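PDB 3U55: phosphoribosylaminoimidazole-succinocarboxamide synthase from Pyrococcus horikoshii, which catalyses the ATP-dependent joining of L-aspartate to carboxyaminoimidazole ribonucleotide, giving SAICAR in de novo purine biosynthesis. Local coordinates for residues A[170-175]-A[198-203]. Sequence-based numbering, arbitrary orientation.
With SO4 (sulfate ion), chain B.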
loop_
_atom_site.group_PDB
_atom_site.type_symbol
_atom_site.label_atom_id
_atom_site.label_comp_id
_atom_site.label_asym_id
_atom_site.label_seq_id
_atom_site.Cartn_x
_atom_site.Cartn_y
_atom_site.Cartn_z
ATOM N N ILE A 170 3.267 -26.560 0.928
ATOM C CA ILE A 170 3.240 -25.299 1.658
ATOM C C ILE A 170 2.539 -24.233 0.818
ATOM O O ILE A 170 2.964 -23.933 -0.295
ATOM C CB ILE A 170 4.676 -24.827 2.000
ATOM C CG1 ILE A 170 5.412 -25.895 2.829
ATOM C CG2 ILE A 170 4.649 -23.484 2.723
ATOM C CD1 ILE A 170 6.883 -25.598 3.058
ATOM N N LEU A 171 1.455 -23.677 1.353
ATOM C CA LEU A 171 0.791 -22.549 0.721
ATOM C C LEU A 171 1.575 -21.290 1.042
ATOM O O LEU A 171 1.479 -20.752 2.150
ATOM C CB LEU A 171 -0.650 -22.417 1.213
ATOM C CG LEU A 171 -1.457 -21.285 0.560
ATOM C CD1 LEU A 171 -1.597 -21.498 -0.955
ATOM C CD2 LEU A 171 -2.814 -21.166 1.224
ATOM N N VAL A 172 2.364 -20.836 0.074
ATOM C CA VAL A 172 3.240 -19.683 0.267
ATOM C C VAL A 172 2.460 -18.361 0.227
ATOM O O VAL A 172 2.574 -17.522 1.135
ATOM C CB VAL A 172 4.378 -19.692 -0.773
ATOM C CG1 VAL A 172 5.068 -18.338 -0.852
ATOM C CG2 VAL A 172 5.378 -20.823 -0.449
ATOM N N ASP A 173 1.684 -18.191 -0.841
ATOM C CA ASP A 173 0.765 -17.063 -0.990
ATOM C C ASP A 173 -0.298 -17.429 -2.023
ATOM O O ASP A 173 -0.208 -18.482 -2.661
ATOM C CB ASP A 173 1.500 -15.751 -1.353
ATOM C CG ASP A 173 2.282 -15.826 -2.678
ATOM O OD1 ASP A 173 1.745 -16.298 -3.704
ATOM O OD2 ASP A 173 3.439 -15.365 -2.693
ATOM N N PHE A 174 -1.308 -16.576 -2.170
ATOM C CA PHE A 174 -2.325 -16.756 -3.213
ATOM C C PHE A 174 -3.072 -15.456 -3.458
ATOM O O PHE A 174 -3.064 -14.556 -2.610
ATOM C CB PHE A 174 -3.302 -17.907 -2.886
ATOM C CG PHE A 174 -4.089 -17.702 -1.626
ATOM C CD1 PHE A 174 -5.384 -17.201 -1.678
ATOM C CD2 PHE A 174 -3.538 -18.007 -0.383
ATOM C CE1 PHE A 174 -6.128 -17.000 -0.515
ATOM C CE2 PHE A 174 -4.277 -17.817 0.794
ATOM C CZ PHE A 174 -5.578 -17.303 0.724
ATOM N N LYS A 175 -3.704 -15.367 -4.624
ATOM C CA LYS A 175 -4.424 -14.170 -5.041
ATOM C C LYS A 175 -5.899 -14.488 -5.252
ATOM O O LYS A 175 -6.241 -15.448 -5.955
ATOM C CB LYS A 175 -3.808 -13.620 -6.326
ATOM C CG LYS A 175 -4.352 -12.267 -6.758
ATOM N N ARG A 198 1.176 -19.594 -4.890
ATOM C CA ARG A 198 2.492 -20.213 -4.784
ATOM C C ARG A 198 2.406 -21.447 -3.898
ATOM O O ARG A 198 1.947 -21.378 -2.750
ATOM C CB ARG A 198 3.556 -19.225 -4.298
ATOM C CG ARG A 198 4.013 -18.276 -5.384
ATOM C CD ARG A 198 5.135 -17.361 -4.917
ATOM N NE ARG A 198 5.565 -16.480 -6.007
ATOM C CZ ARG A 198 5.040 -15.280 -6.255
ATOM N NH1 ARG A 198 4.078 -14.791 -5.482
ATOM N NH2 ARG A 198 5.487 -14.554 -7.269
ATOM N N PHE A 199 2.812 -22.582 -4.469
ATOM C CA PHE A 199 2.804 -23.885 -3.806
ATOM C C PHE A 199 4.231 -24.429 -3.777
ATOM O O PHE A 199 4.842 -24.580 -4.829
ATOM C CB PHE A 199 1.970 -24.901 -4.603
ATOM C CG PHE A 199 0.495 -24.585 -4.725
ATOM C CD1 PHE A 199 -0.269 -24.192 -3.626
ATOM C CD2 PHE A 199 -0.145 -24.768 -5.948
ATOM C CE1 PHE A 199 -1.639 -23.955 -3.757
ATOM C CE2 PHE A 199 -1.518 -24.530 -6.091
ATOM C CZ PHE A 199 -2.265 -24.124 -4.995
ATOM N N TRP A 200 4.760 -24.728 -2.590
ATOM C CA TRP A 200 6.093 -25.341 -2.466
ATOM C C TRP A 200 5.983 -26.747 -1.887
ATOM O O TRP A 200 5.186 -26.987 -0.979
ATOM C CB TRP A 200 7.001 -24.508 -1.554
ATOM C CG TRP A 200 7.455 -23.185 -2.103
ATOM C CD1 TRP A 200 7.134 -22.629 -3.314
ATOM C CD2 TRP A 200 8.289 -22.228 -1.434
ATOM N NE1 TRP A 200 7.727 -21.398 -3.441
ATOM C CE2 TRP A 200 8.444 -21.127 -2.305
ATOM C CE3 TRP A 200 8.920 -22.196 -0.183
ATOM C CZ2 TRP A 200 9.202 -20.004 -1.966
ATOM C CZ3 TRP A 200 9.683 -21.078 0.152
ATOM C CH2 TRP A 200 9.814 -19.999 -0.736
ATOM N N ASP A 201 6.789 -27.679 -2.395
ATOM C CA ASP A 201 6.857 -29.002 -1.772
ATOM C C ASP A 201 7.359 -28.845 -0.334
ATOM O O ASP A 201 8.312 -28.111 -0.094
ATOM C CB ASP A 201 7.778 -29.943 -2.552
ATOM C CG ASP A 201 7.991 -31.265 -1.833
ATOM O OD1 ASP A 201 7.019 -32.024 -1.688
ATOM O OD2 ASP A 201 9.122 -31.531 -1.392
ATOM N N ALA A 202 6.712 -29.519 0.614
ATOM C CA ALA A 202 7.076 -29.379 2.032
ATOM C C ALA A 202 8.475 -29.910 2.329
ATOM O O ALA A 202 9.197 -29.346 3.150
ATOM C CB ALA A 202 6.046 -30.056 2.933
ATOM N N LYS A 203 8.851 -30.991 1.652
ATOM C CA LYS A 203 10.166 -31.597 1.841
ATOM C C LYS A 203 11.286 -30.766 1.194
ATOM O O LYS A 203 12.248 -30.394 1.862
ATOM C CB LYS A 203 10.168 -33.035 1.311
ATOM C CG LYS A 203 11.351 -33.866 1.778
HETATM S S SO4 B . 3.565 -11.211 -6.531
HETATM O O1 SO4 B . 4.346 -11.613 -5.375
HETATM O O2 SO4 B . 3.021 -12.380 -7.212
HETATM O O3 SO4 B . 2.490 -10.333 -6.067
HETATM O O4 SO4 B . 4.420 -10.494 -7.469
#
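I170 and W200 form a hydrogen-bonded antiparallel pair that joins strands 169-180 and 197-201 in the larger antiparallel sheet of the SAICAR synthetase fold. I170 N donates to W200 O at 2.7 Å, and W200 N returns a bond to I170 O. L171 and F199 are the next pair, non-hydrogen-bonded. Beyond them the register slips at a beta bulge: V172 and D173 both lie opposite R198. R198 O accepts from V172 N at 2.9 Å, while R198 N donates to D173 O. V172 has a helix-like backbone (psi -52°), which turns its side chain toward the other strand. Its CG2 sits 3.4 Å from the centroid of the W200 five-membered ring, over the face, in a close CH-pi contact. V172 CB also packs on R198 CB.

On the other side of the sheet L171 CD1 meets F199 CE1 at 3.7 Å, and both side chains reach helix 143-165. On the W200 side D173 and R198 form a salt bridge. R198 NH1 lies 2.9 Å from D173 OD2, on the syn side of the carboxylate, with a weaker bond to OD1. The carboxylate and guanidinium planes are nearly perpendicular. D173 CG lies between the backbone N and carbonyl carbon (chi1 60°), and the carboxylate lies close to the extended R198 chain, with OD2 also near R198 CD.

D211 pairs with R198 NE. An alanine in place of R198 would probably leave D173 and D211 without this shared cation and remove part of the sulfate site. The sulfate, probably from the crystallisation liquor, is also bound by R93 NH2 and S99 N. Its O2 accepts from both R198 NH1, at 3.2 Å, and R198 NH2, at 3.3 Å.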